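Long-range contacts in deseasin MCP-01 (Pseudoalteromonas sp., PDB 3VV3), which cleaves peptide bonds as a collagen-degrading serine protease of the subtilisin family: residues A34-G40 with L282-V286; D43-I49 with N165-N171; S110-S116 with V126-I132. All coordinates share one frame. Numbering follows the deposited sequence.

Overall arrangement
Contacts 2 and 3 are buried near the centre of the subtilisin-like fold. Contact 1 is only partly buried and lies further out. Contact 2 pairs two parallel strands of the central sheet by backbone hydrogen bonds. Contact 3 joins the end of helix 105-114 to the loop leading into strand 131-136, the other sheet neighbour of strand 45-50, so contacts 2 and 3 meet through that pairing. Contact 1 ties the loop before strand 45-50 to the C-terminal end of helix 269-284, through a serine pair and apolar side chains. Its Trp-35 and Thr-39 bond to Val-126 and His-128 of contact 3, and its Leu-284 packs on Arg-167 and Val-168 of contact 2.

Contact 1 (A34-G40 with L282-V286); sequences AWSISTG and LVLSV
The loop before strand 45-50, shaped by an ST turn at Ser-38, packs against the C-terminal part of helix 269-284 and the residues after it. In subtilases this helix carries the catalytic serine near its other end. Residues 35-37 have helical backbone angles. The backbone N atoms of Ile-37 and Ser-38 both bond to Ala-34 O, at 2.8 and 3.1 Å. The chain then opens out at Ser-38 (phi/psi -156/142). The closest CA pairs are Gly-40 with Leu-282 (5.2 Å) and Ser-38 with Val-286 (7.0 Å). Ser-38 has chi1 t, and its OG accepts from Gly-40 N at 3.1 Å, which forms the turn. Ser-38 OG lies 2.7 Å from Ser-285 OG, probably hydrogen-bonded. Ser-285 has chi1 p, which turns its OG back to donate to Leu-282 O at 2.6 Å. The two hydroxyls thus probably link the turn to a helix carbonyl. Apolar contacts lie beside them. Leu-282 (chi1 t, chi2 p) points its end at the loop. Leu-282 CD1 lies 3.4 Å from Gly-40 N and 3.6 Å from Ser-38 O. Leu-282 CD2 is 4.2 Å from Trp-35 CD1, at the ring edge, and 4.3 Å from Ala-34 CB. Val-286 CG2 lies 3.6 Å from Ser-38 CB and 4.1 Å from Ile-37 CG2. Gly-40 has phi/psi 102/170, where a CB would jam against the preceding carbonyl. Trp-35 NE1 bonds to Val-126 O, and its ring meets His-128 edge-to-face. Helix 321-327 packs on Ala-34, Ile-37 and Leu-282, while Leu-284 turns to strand 166-171.

Contact 2 (D43-I49 with N165-N171); sequences DVVVGVI and NLRVLNN
Val-46 CG1 and Val-168 CG1 meet at 4.1 Å on the central-sheet face of Val-48 and Asn-170, against helices 105-114 and 269-284. On the other face Val-45 CB lies 4.0 Å from Leu-166 CB, and helix 146-161 covers Leu-166 and Leu-169. Ile-49 CD1 lies 4.3 Å from Leu-169 CD1. A CB on Gly-47 would clash with Leu-169 CD2. Strands 45-49 and 166-171 run parallel; their axes approach to 4.8 Å, crossing at -23°. Gly-47 pairs with Leu-169 and Val-48 with Asn-170. Gly-47 N bonds to Val-168 O (3.0 Å), Asn-170 N to Gly-47 O (2.8 Å) and Ile-49 N to Asn-170 O (3.2 Å). Arg-167 (psi 10°) breaks the extended run. A water fills the gap, 2.8 Å from both Val-45 O and Arg-167 N. Farther out, Val-45 N bonds to Asn-165 O (3.1 Å), and at the surface Asn-165 ND2 bonds to Asp-43 O (3.0 Å). Backbone bonds thus hold the parallel register, with a water and an asparagine side chain toward the surface.

Contact 3 (S110-S116 with V126-I132); sequences SGTIGAS and VNHDVSI
Residues 110-114 lie in the C-terminal part of helix 105-114; residues 126-130 are loop and 131-132 begin strand 131-136. They belong to one beta-alpha-beta unit. Gly-114 N and Ala-115 N make helical bonds, to Ser-110 O (2.8 Å) and Gly-111 O (2.9 Å). Gly-114 itself has phi/psi -162/39, which is not helical. The loop takes over the next carbonyls: Val-126 N bonds to Thr-112 O at 2.9 Å, and Asn-127 N to Ile-113 O at 3.1 Å. Asn-127, with chi1 m, adds a bond from ND2 to Ile-113 O at 3.0 Å. Its ND2 also reaches Gly-278 O in helix 269-284. Gly-114 CA lies 3.4 Å from Asn-127 O and 3.9 Å from Val-130 CG1; a CB there would clash with that methyl. Ile-132 CD1 lies 3.5 Å from Ser-110 O and 4.2 Å from Ile-113 CG2. The Val-126 and Asn-127 amides thus take up the carbonyls of Thr-112 and Ile-113, while Ile-113 and Ile-132 pack onto Val-48 of the sheet.

Contact 1 (A34-G40 with L282-V286)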
ATOM      1  N   ALA A  34     -10.247  11.038  25.979  1.00 10.68           N
ATOM      2  CA  ALA A  34     -11.525  11.274  25.315  1.00  9.68           C
ATOM      3  C   ALA A  34     -12.575  10.265  25.768  1.00 10.35           C
ATOM      4  O   ALA A  34     -13.756  10.598  25.914  1.00 12.36           O
ATOM      5  CB  ALA A  34     -11.362  11.231  23.782  1.00  8.19           C
ATOM      6  N   TRP A  35     -12.142   9.032  25.998  1.00  9.87           N
ATOM      7  CA  TRP A  35     -13.074   7.973  26.368  1.00 11.49           C
ATOM      8  C   TRP A  35     -13.722   8.187  27.734  1.00 11.60           C
ATOM      9  O   TRP A  35     -14.690   7.518  28.067  1.00 11.61           O
ATOM     10  CB  TRP A  35     -12.403   6.600  26.296  1.00 10.02           C
ATOM     11  CG  TRP A  35     -12.049   6.205  24.891  1.00 10.38           C
ATOM     12  CD1 TRP A  35     -12.659   6.631  23.741  1.00 11.69           C
ATOM     13  CD2 TRP A  35     -11.016   5.299  24.485  1.00 10.00           C
ATOM     14  NE1 TRP A  35     -12.059   6.049  22.646  1.00  7.83           N
ATOM     15  CE2 TRP A  35     -11.051   5.228  23.076  1.00 10.23           C
ATOM     16  CE3 TRP A  35     -10.055   4.547  25.177  1.00 11.16           C
ATOM     17  CZ2 TRP A  35     -10.175   4.428  22.348  1.00  7.01           C
ATOM     18  CZ3 TRP A  35      -9.188   3.755  24.455  1.00 11.50           C
ATOM     19  CH2 TRP A  35      -9.251   3.703  23.047  1.00 10.60           C
ATOM     20  N   SER A  36     -13.200   9.120  28.517  1.00 14.42           N
ATOM     21  CA  SER A  36     -13.840   9.453  29.790  1.00 15.08           C
ATOM     22  C   SER A  36     -15.126  10.236  29.533  1.00 19.65           C
ATOM     23  O   SER A  36     -16.017  10.291  30.383  1.00 18.39           O
ATOM     24  CB  SER A  36     -12.885  10.245  30.693  1.00 15.82           C
ATOM     25  OG  SER A  36     -12.655  11.549  30.187  1.00 16.07           O
ATOM     26  N   ILE A  37     -15.220  10.827  28.345  1.00 11.69           N
ATOM     27  CA  ILE A  37     -16.393  11.590  27.934  1.00 12.56           C
ATOM     28  C   ILE A  37     -17.347  10.715  27.127  1.00 15.88           C
ATOM     29  O   ILE A  37     -18.548  10.689  27.386  1.00 13.09           O
ATOM     30  CB  ILE A  37     -15.989  12.817  27.092  1.00 10.79           C
ATOM     31  CG1 ILE A  37     -15.073  13.748  27.898  1.00 12.66           C
ATOM     32  CG2 ILE A  37     -17.221  13.564  26.570  1.00 10.43           C
ATOM     33  CD1 ILE A  37     -14.432  14.853  27.066  1.00 13.52           C
ATOM     34  N   SER A  38     -16.805  10.000  26.144  1.00  9.74           N
ATOM     35  CA  SER A  38     -17.605   9.112  25.315  1.00 10.28           C
ATOM     36  C   SER A  38     -16.740   8.016  24.713  1.00  9.30           C
ATOM     37  O   SER A  38     -15.596   8.268  24.328  1.00 10.32           O
ATOM     38  CB  SER A  38     -18.277   9.891  24.184  1.00 11.84           C
ATOM     39  OG  SER A  38     -19.136   9.046  23.432  1.00  8.44           O
ATOM     40  N   THR A  39     -17.294   6.810  24.637  1.00  8.32           N
ATOM     41  CA  THR A  39     -16.673   5.720  23.892  1.00  9.79           C
ATOM     42  C   THR A  39     -17.471   5.398  22.628  1.00 12.07           C
ATOM     43  O   THR A  39     -17.213   4.402  21.955  1.00 10.40           O
ATOM     44  CB  THR A  39     -16.470   4.451  24.747  1.00 14.86           C
ATOM     45  OG1 THR A  39     -17.679   4.127  25.449  1.00 15.13           O
ATOM     46  CG2 THR A  39     -15.345   4.671  25.752  1.00 12.80           C
ATOM     47  N   GLY A  40     -18.445   6.250  22.315  1.00  9.73           N
ATOM     48  CA  GLY A  40     -19.142   6.177  21.041  1.00  7.51           C
ATOM     49  C   GLY A  40     -20.510   5.531  21.126  1.00 13.88           C
ATOM     50  O   GLY A  40     -20.874   4.948  22.145  1.00 14.57           O
ATOM     51  N   LEU A 282     -16.984   9.952  16.887  1.00  5.83           N
ATOM     52  CA  LEU A 282     -16.987  10.099  18.346  1.00  7.17           C
ATOM     53  C   LEU A 282     -17.564  11.451  18.770  1.00  7.60           C
ATOM     54  O   LEU A 282     -18.363  11.531  19.713  1.00  8.71           O
ATOM     55  CB  LEU A 282     -15.576   9.900  18.930  1.00  6.74           C
ATOM     56  CG  LEU A 282     -15.545   9.656  20.447  1.00  6.74           C
ATOM     57  CD1 LEU A 282     -16.394   8.435  20.786  1.00  7.39           C
ATOM     58  CD2 LEU A 282     -14.122   9.451  20.939  1.00  8.12           C
ATOM     59  N   VAL A 283     -17.178  12.507  18.063  1.00  6.67           N
ATOM     60  CA  VAL A 283     -17.725  13.839  18.308  1.00  5.83           C
ATOM     61  C   VAL A 283     -19.251  13.832  18.149  1.00  9.21           C
ATOM     62  O   VAL A 283     -19.972  14.412  18.957  1.00  8.34           O
ATOM     63  CB  VAL A 283     -17.107  14.891  17.358  1.00  6.79           C
ATOM     64  CG1 VAL A 283     -17.892  16.194  17.417  1.00  6.49           C
ATOM     65  CG2 VAL A 283     -15.626  15.132  17.695  1.00  6.12           C
ATOM     66  N   LEU A 284     -19.739  13.163  17.109  1.00  5.86           N
ATOM     67  CA  LEU A 284     -21.175  13.144  16.836  1.00  8.00           C
ATOM     68  C   LEU A 284     -21.935  12.299  17.857  1.00 10.06           C
ATOM     69  O   LEU A 284     -23.167  12.330  17.900  1.00 13.14           O
ATOM     70  CB  LEU A 284     -21.442  12.646  15.418  1.00  6.65           C
ATOM     71  CG  LEU A 284     -21.056  13.609  14.294  1.00  7.29           C
ATOM     72  CD1 LEU A 284     -21.110  12.893  12.937  1.00  7.48           C
ATOM     73  CD2 LEU A 284     -21.977  14.817  14.297  1.00  6.95           C
ATOM     74  N   SER A 285     -21.213  11.542  18.680  1.00  9.07           N
ATOM     75  CA  SER A 285     -21.870  10.810  19.769  1.00  9.06           C
ATOM     76  C   SER A 285     -22.079  11.737  20.965  1.00 12.54           C
ATOM     77  O   SER A 285     -22.846  11.423  21.881  1.00 13.93           O
ATOM     78  CB  SER A 285     -21.076   9.563  20.185  1.00  9.65           C
ATOM     79  OG  SER A 285     -19.948   9.915  20.978  1.00  8.18           O
ATOM     80  N   VAL A 286     -21.398  12.879  20.944  1.00  9.97           N
ATOM     81  CA  VAL A 286     -21.473  13.872  22.024  1.00 12.06           C
ATOM     82  C   VAL A 286     -22.326  15.089  21.628  1.00 17.48           C
ATOM     83  O   VAL A 286     -23.087  15.629  22.437  1.00 13.53           O
ATOM     84  CB  VAL A 286     -20.048  14.325  22.452  1.00 13.92           C
ATOM     85  CG1 VAL A 286     -20.106  15.516  23.393  1.00 18.51           C
ATOM     86  CG2 VAL A 286     -19.283  13.161  23.096  1.00 14.10           C
TER

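Contact 2 (D43-I49 with N165-N171)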
ATOM      1  N   ASP A  43     -25.476   4.127  17.447  1.00  7.30           N
ATOM      2  CA  ASP A  43     -26.413   4.966  16.702  1.00  7.18           C
ATOM      3  C   ASP A  43     -25.734   5.894  15.701  1.00  8.09           C
ATOM      4  O   ASP A  43     -26.398   6.451  14.824  1.00  9.29           O
ATOM      5  CB  ASP A  43     -27.285   5.785  17.645  1.00  7.98           C
ATOM      6  CG  ASP A  43     -28.468   4.997  18.161  1.00 10.79           C
ATOM      7  OD1 ASP A  43     -28.763   3.917  17.601  1.00 14.59           O
ATOM      8  OD2 ASP A  43     -29.112   5.467  19.109  1.00 14.47           O
ATOM      9  N   VAL A  44     -24.419   6.057  15.835  1.00  6.81           N
ATOM     10  CA  VAL A  44     -23.642   6.836  14.870  1.00  6.38           C
ATOM     11  C   VAL A  44     -23.140   5.906  13.773  1.00  8.32           C
ATOM     12  O   VAL A  44     -22.517   4.892  14.060  1.00  5.67           O
ATOM     13  CB  VAL A  44     -22.438   7.530  15.552  1.00  6.83           C
ATOM     14  CG1 VAL A  44     -21.564   8.244  14.516  1.00  5.82           C
ATOM     15  CG2 VAL A  44     -22.915   8.516  16.603  1.00  8.31           C
ATOM     16  N   VAL A  45     -23.416   6.247  12.518  1.00  5.69           N
ATOM     17  CA  VAL A  45     -23.076   5.363  11.416  1.00  4.76           C
ATOM     18  C   VAL A  45     -21.965   5.981  10.579  1.00  5.87           C
ATOM     19  O   VAL A  45     -22.030   7.147  10.218  1.00  5.78           O
ATOM     20  CB  VAL A  45     -24.310   5.078  10.534  1.00  4.52           C
ATOM     21  CG1 VAL A  45     -23.973   4.043   9.475  1.00  5.56           C
ATOM     22  CG2 VAL A  45     -25.473   4.607  11.404  1.00  5.13           C
ATOM     23  N   VAL A  46     -20.934   5.192  10.298  1.00  5.12           N
ATOM     24  CA  VAL A  46     -19.830   5.651   9.466  1.00  5.30           C
ATOM     25  C   VAL A  46     -19.730   4.765   8.231  1.00  4.12           C
ATOM     26  O   VAL A  46     -19.737   3.542   8.337  1.00  5.84           O
ATOM     27  CB  VAL A  46     -18.487   5.584  10.221  1.00  5.59           C
ATOM     28  CG1 VAL A  46     -17.351   6.059   9.322  1.00  5.11           C
ATOM     29  CG2 VAL A  46     -18.537   6.434  11.482  1.00  7.46           C
ATOM     30  N   GLY A  47     -19.624   5.378   7.058  1.00  3.77           N
ATOM     31  CA  GLY A  47     -19.471   4.615   5.832  1.00  4.27           C
ATOM     32  C   GLY A  47     -18.011   4.482   5.448  1.00  5.92           C
ATOM     33  O   GLY A  47     -17.262   5.459   5.497  1.00  7.22           O
ATOM     34  N   VAL A  48     -17.604   3.268   5.076  1.00  4.74           N
ATOM     35  CA  VAL A  48     -16.235   3.031   4.613  1.00  4.69           C
ATOM     36  C   VAL A  48     -16.283   2.631   3.144  1.00  5.59           C
ATOM     37  O   VAL A  48     -16.846   1.593   2.795  1.00  4.56           O
ATOM     38  CB  VAL A  48     -15.528   1.935   5.442  1.00  4.99           C
ATOM     39  CG1 VAL A  48     -14.162   1.593   4.835  1.00  7.37           C
ATOM     40  CG2 VAL A  48     -15.398   2.369   6.894  1.00  5.14           C
ATOM     41  N   ILE A  49     -15.712   3.483   2.291  1.00  3.89           N
ATOM     42  CA  ILE A  49     -15.679   3.252   0.849  1.00  3.86           C
ATOM     43  C   ILE A  49     -14.278   2.768   0.477  1.00  5.21           C
ATOM     44  O   ILE A  49     -13.305   3.532   0.532  1.00  4.94           O
ATOM     45  CB  ILE A  49     -16.062   4.541   0.093  1.00  5.17           C
ATOM     46  CG1 ILE A  49     -17.481   4.974   0.508  1.00  3.40           C
ATOM     47  CG2 ILE A  49     -15.938   4.337  -1.430  1.00  5.51           C
ATOM     48  CD1 ILE A  49     -17.968   6.324  -0.102  1.00  4.69           C
ATOM     49  N   ASN A 165     -28.484   7.461  10.401  1.00  5.48           N
ATOM     50  CA  ASN A 165     -27.686   8.515  11.031  1.00  5.82           C
ATOM     51  C   ASN A 165     -26.229   8.481  10.568  1.00  8.32           C
ATOM     52  O   ASN A 165     -25.305   8.352  11.371  1.00  6.61           O
ATOM     53  CB  ASN A 165     -27.769   8.417  12.553  1.00  6.86           C
ATOM     54  CG  ASN A 165     -27.158   9.611  13.251  1.00  9.44           C
ATOM     55  OD1 ASN A 165     -27.171  10.729  12.729  1.00 11.27           O
ATOM     56  ND2 ASN A 165     -26.608   9.378  14.439  1.00  9.95           N
ATOM     57  N   LEU A 166     -26.042   8.615   9.261  1.00  6.09           N
ATOM     58  CA  LEU A 166     -24.735   8.478   8.633  1.00  5.96           C
ATOM     59  C   LEU A 166     -24.238   9.846   8.175  1.00  4.85           C
ATOM     60  O   LEU A 166     -24.757  10.408   7.208  1.00  5.71           O
ATOM     61  CB  LEU A 166     -24.879   7.531   7.437  1.00  5.28           C
ATOM     62  CG  LEU A 166     -23.640   7.052   6.682  1.00  7.10           C
ATOM     63  CD1 LEU A 166     -24.073   5.945   5.734  1.00  7.14           C
ATOM     64  CD2 LEU A 166     -22.989   8.187   5.896  1.00  9.38           C
ATOM     65  N   ARG A 167     -23.236  10.387   8.871  1.00  5.21           N
ATOM     66  CA  ARG A 167     -22.731  11.722   8.570  1.00  5.57           C
ATOM     67  C   ARG A 167     -21.225  11.773   8.360  1.00  4.52           C
ATOM     68  O   ARG A 167     -20.651  12.858   8.273  1.00  6.10           O
ATOM     69  CB  ARG A 167     -23.134  12.714   9.671  1.00  5.83           C
ATOM     70  CG  ARG A 167     -24.651  12.918   9.754  1.00  6.35           C
ATOM     71  CD  ARG A 167     -24.983  14.116  10.621  1.00  8.05           C
ATOM     72  NE  ARG A 167     -24.289  15.304  10.140  1.00  6.47           N
ATOM     73  CZ  ARG A 167     -24.090  16.400  10.864  1.00 10.58           C
ATOM     74  NH1 ARG A 167     -24.544  16.474  12.111  1.00  7.76           N
ATOM     75  NH2 ARG A 167     -23.427  17.420  10.338  1.00  7.35           N
ATOM     76  N   VAL A 168     -20.592  10.603   8.274  1.00  4.52           N
ATOM     77  CA  VAL A 168     -19.143  10.534   8.070  1.00  3.44           C
ATOM     78  C   VAL A 168     -18.806   9.455   7.058  1.00  3.50           C
ATOM     79  O   VAL A 168     -19.278   8.322   7.172  1.00  4.14           O
ATOM     80  CB  VAL A 168     -18.380  10.216   9.378  1.00  5.30           C
ATOM     81  CG1 VAL A 168     -16.867  10.150   9.097  1.00  3.76           C
ATOM     82  CG2 VAL A 168     -18.685  11.249  10.467  1.00  7.48           C
ATOM     83  N   LEU A 169     -18.005   9.817   6.057  1.00  3.75           N
ATOM     84  CA  LEU A 169     -17.487   8.853   5.094  1.00  3.89           C
ATOM     85  C   LEU A 169     -15.973   8.810   5.174  1.00  3.14           C
ATOM     86  O   LEU A 169     -15.306   9.853   5.197  1.00  6.53           O
ATOM     87  CB  LEU A 169     -17.896   9.220   3.666  1.00  5.00           C
ATOM     88  CG  LEU A 169     -19.388   9.145   3.390  1.00  3.66           C
ATOM     89  CD1 LEU A 169     -19.662   9.642   1.973  1.00  5.39           C
ATOM     90  CD2 LEU A 169     -19.866   7.707   3.590  1.00  7.15           C
ATOM     91  N   ASN A 170     -15.440   7.595   5.214  1.00  3.30           N
ATOM     92  CA  ASN A 170     -14.003   7.388   5.187  1.00  4.56           C
ATOM     93  C   ASN A 170     -13.548   7.012   3.783  1.00  4.69           C
ATOM     94  O   ASN A 170     -14.011   6.012   3.213  1.00  4.53           O
ATOM     95  CB  ASN A 170     -13.614   6.288   6.169  1.00  3.77           C
ATOM     96  CG  ASN A 170     -12.122   6.099   6.249  1.00  4.00           C
ATOM     97  OD1 ASN A 170     -11.521   5.388   5.439  1.00  9.54           O
ATOM     98  ND2 ASN A 170     -11.510   6.753   7.210  1.00  2.15           N
ATOM     99  N   ASN A 171     -12.646   7.813   3.225  1.00  4.54           N
ATOM    100  CA  ASN A 171     -12.156   7.589   1.872  1.00  5.98           C
ATOM    101  C   ASN A 171     -10.643   7.462   1.829  1.00  4.42           C
ATOM    102  O   ASN A 171      -9.937   8.425   1.510  1.00  6.46           O
ATOM    103  CB  ASN A 171     -12.637   8.712   0.952  1.00  4.58           C
ATOM    104  CG  ASN A 171     -14.145   8.843   0.962  1.00  6.52           C
ATOM    105  OD1 ASN A 171     -14.714   9.621   1.740  1.00 10.75           O
ATOM    106  ND2 ASN A 171     -14.803   8.055   0.131  1.00  3.58           N
TER
HETATM  107  O   HOH W   1     -21.908   9.739  11.239  1.00  7.82           O

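Contact 3 (S110-S116 with V126-I132)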
ATOM      1  N   SER A 110     -11.455   0.135   8.856  1.00  3.85           N
ATOM      2  CA  SER A 110     -12.622  -0.051   9.721  1.00  4.00           C
ATOM      3  C   SER A 110     -12.246  -0.266  11.191  1.00  5.77           C
ATOM      4  O   SER A 110     -12.868   0.306  12.093  1.00  6.01           O
ATOM      5  CB  SER A 110     -13.503  -1.198   9.210  1.00  6.35           C
ATOM      6  OG  SER A 110     -14.026  -0.898   7.924  1.00  6.21           O
ATOM      7  N   GLY A 111     -11.226  -1.085  11.433  1.00  6.08           N
ATOM      8  CA  GLY A 111     -10.762  -1.347  12.792  1.00  6.83           C
ATOM      9  C   GLY A 111     -10.223  -0.109  13.492  1.00  8.16           C
ATOM     10  O   GLY A 111     -10.350   0.045  14.704  1.00  6.60           O
ATOM     11  N   THR A 112      -9.624   0.795  12.728  1.00  5.31           N
ATOM     12  CA  THR A 112      -9.136   2.044  13.305  1.00  3.87           C
ATOM     13  C   THR A 112     -10.298   2.954  13.714  1.00  7.73           C
ATOM     14  O   THR A 112     -10.272   3.596  14.761  1.00  6.63           O
ATOM     15  CB  THR A 112      -8.179   2.748  12.325  1.00  5.85           C
ATOM     16  OG1 THR A 112      -7.019   1.924  12.146  1.00  6.19           O
ATOM     17  CG2 THR A 112      -7.755   4.140  12.840  1.00  6.75           C
ATOM     18  N   ILE A 113     -11.329   2.989  12.882  1.00  4.36           N
ATOM     19  CA  ILE A 113     -12.544   3.721  13.201  1.00  3.90           C
ATOM     20  C   ILE A 113     -13.266   3.112  14.404  1.00  5.22           C
ATOM     21  O   ILE A 113     -13.708   3.838  15.300  1.00  6.27           O
ATOM     22  CB  ILE A 113     -13.512   3.716  11.995  1.00  5.42           C
ATOM     23  CG1 ILE A 113     -12.960   4.603  10.870  1.00  6.58           C
ATOM     24  CG2 ILE A 113     -14.912   4.184  12.412  1.00  7.23           C
ATOM     25  CD1 ILE A 113     -13.633   4.339   9.530  1.00  4.99           C
ATOM     26  N   GLY A 114     -13.375   1.787  14.428  1.00  6.06           N
ATOM     27  CA  GLY A 114     -14.281   1.151  15.370  1.00  7.47           C
ATOM     28  C   GLY A 114     -14.135  -0.329  15.693  1.00  8.98           C
ATOM     29  O   GLY A 114     -15.142  -1.020  15.868  1.00 10.06           O
ATOM     30  N   ALA A 115     -12.906  -0.830  15.818  1.00  7.27           N
ATOM     31  CA  ALA A 115     -12.739  -2.156  16.410  1.00  6.78           C
ATOM     32  C   ALA A 115     -13.382  -2.149  17.807  1.00  7.06           C
ATOM     33  O   ALA A 115     -13.229  -1.190  18.553  1.00  8.31           O
ATOM     34  CB  ALA A 115     -11.262  -2.544  16.502  1.00  8.32           C
ATOM     35  N   SER A 116     -14.091  -3.220  18.150  1.00  6.72           N
ATOM     36  CA  SER A 116     -14.811  -3.292  19.426  1.00  9.63           C
ATOM     37  C   SER A 116     -13.864  -3.058  20.596  1.00 10.34           C
ATOM     38  O   SER A 116     -12.799  -3.660  20.664  1.00  9.17           O
ATOM     39  CB  SER A 116     -15.502  -4.653  19.582  1.00 13.54           C
ATOM     40  OG  SER A 116     -16.516  -4.834  18.611  1.00 21.35           O
ATOM     41  N   VAL A 126     -11.096   4.244  17.469  1.00  3.83           N
ATOM     42  CA  VAL A 126     -11.352   5.523  18.123  1.00  5.66           C
ATOM     43  C   VAL A 126     -12.706   5.444  18.836  1.00  7.85           C
ATOM     44  O   VAL A 126     -12.890   6.032  19.907  1.00  8.08           O
ATOM     45  CB  VAL A 126     -11.361   6.700  17.125  1.00  5.91           C
ATOM     46  CG1 VAL A 126     -11.640   8.018  17.849  1.00  7.43           C
ATOM     47  CG2 VAL A 126     -10.033   6.777  16.363  1.00  7.28           C
ATOM     48  N   ASN A 127     -13.643   4.721  18.228  1.00  7.52           N
ATOM     49  CA  ASN A 127     -14.908   4.365  18.874  1.00  7.42           C
ATOM     50  C   ASN A 127     -14.863   2.937  19.382  1.00  9.00           C
ATOM     51  O   ASN A 127     -14.432   2.035  18.656  1.00  7.78           O
ATOM     52  CB  ASN A 127     -16.082   4.484  17.890  1.00  7.27           C
ATOM     53  CG  ASN A 127     -16.215   5.871  17.308  1.00  7.88           C
ATOM     54  OD1 ASN A 127     -16.936   6.713  17.837  1.00  8.24           O
ATOM     55  ND2 ASN A 127     -15.505   6.120  16.217  1.00  6.19           N
ATOM     56  N   HIS A 128     -15.308   2.717  20.623  1.00 10.06           N
ATOM     57  CA  HIS A 128     -15.515   1.356  21.113  1.00  8.66           C
ATOM     58  C   HIS A 128     -16.793   0.799  20.519  1.00  9.29           C
ATOM     59  O   HIS A 128     -16.909  -0.400  20.273  1.00  8.38           O
ATOM     60  CB  HIS A 128     -15.674   1.330  22.631  1.00  9.50           C
ATOM     61  CG  HIS A 128     -14.441   1.716  23.374  1.00 12.31           C
ATOM     62  ND1 HIS A 128     -14.201   1.312  24.673  1.00 12.19           N
ATOM     63  CD2 HIS A 128     -13.375   2.464  23.007  1.00 10.52           C
ATOM     64  CE1 HIS A 128     -13.041   1.801  25.070  1.00 13.29           C
ATOM     65  NE2 HIS A 128     -12.518   2.499  24.080  1.00 11.03           N
ATOM     66  N   ASP A 129     -17.760   1.691  20.325  1.00  9.58           N
ATOM     67  CA  ASP A 129     -19.066   1.338  19.780  1.00 10.51           C
ATOM     68  C   ASP A 129     -19.443   2.330  18.685  1.00  6.87           C
ATOM     69  O   ASP A 129     -19.331   3.537  18.870  1.00  9.41           O
ATOM     70  CB  ASP A 129     -20.120   1.371  20.889  1.00 12.84           C
ATOM     71  CG  ASP A 129     -19.797   0.414  22.022  1.00 15.98           C
ATOM     72  OD1 ASP A 129     -19.945  -0.810  21.829  1.00 19.18           O
ATOM     73  OD2 ASP A 129     -19.381   0.889  23.094  1.00 23.04           O
ATOM     74  N   VAL A 130     -19.876   1.803  17.546  1.00  9.92           N
ATOM     75  CA  VAL A 130     -20.232   2.609  16.385  1.00  8.02           C
ATOM     76  C   VAL A 130     -20.832   1.631  15.383  1.00  7.96           C
ATOM     77  O   VAL A 130     -20.733   0.421  15.577  1.00  9.38           O
ATOM     78  CB  VAL A 130     -18.979   3.319  15.792  1.00  8.25           C
ATOM     79  CG1 VAL A 130     -18.012   2.294  15.182  1.00  9.65           C
ATOM     80  CG2 VAL A 130     -19.369   4.392  14.770  1.00  8.83           C
ATOM     81  N   SER A 131     -21.474   2.131  14.328  1.00  5.35           N
ATOM     82  CA  SER A 131     -21.970   1.256  13.271  1.00  6.08           C
ATOM     83  C   SER A 131     -21.227   1.564  11.983  1.00  6.10           C
ATOM     84  O   SER A 131     -21.204   2.705  11.538  1.00  8.06           O
ATOM     85  CB  SER A 131     -23.481   1.428  13.053  1.00  7.14           C
ATOM     86  OG  SER A 131     -24.216   0.971  14.180  1.00  9.69           O
ATOM     87  N   ILE A 132     -20.616   0.547  11.396  1.00  4.50           N
ATOM     88  CA  ILE A 132     -19.844   0.735  10.182  1.00  3.81           C
ATOM     89  C   ILE A 132     -20.534   0.059   9.008  1.00  4.01           C
ATOM     90  O   ILE A 132     -20.750  -1.153   9.030  1.00  5.88           O
ATOM     91  CB  ILE A 132     -18.441   0.143  10.343  1.00  6.19           C
ATOM     92  CG1 ILE A 132     -17.677   0.915  11.418  1.00  7.09           C
ATOM     93  CG2 ILE A 132     -17.688   0.186   9.012  1.00  7.40           C
ATOM     94  CD1 ILE A 132     -16.365   0.266  11.822  1.00 11.04           C
TER
HETATM   95  O   HOH W   2     -18.321  -3.487  20.454  1.00 25.66           O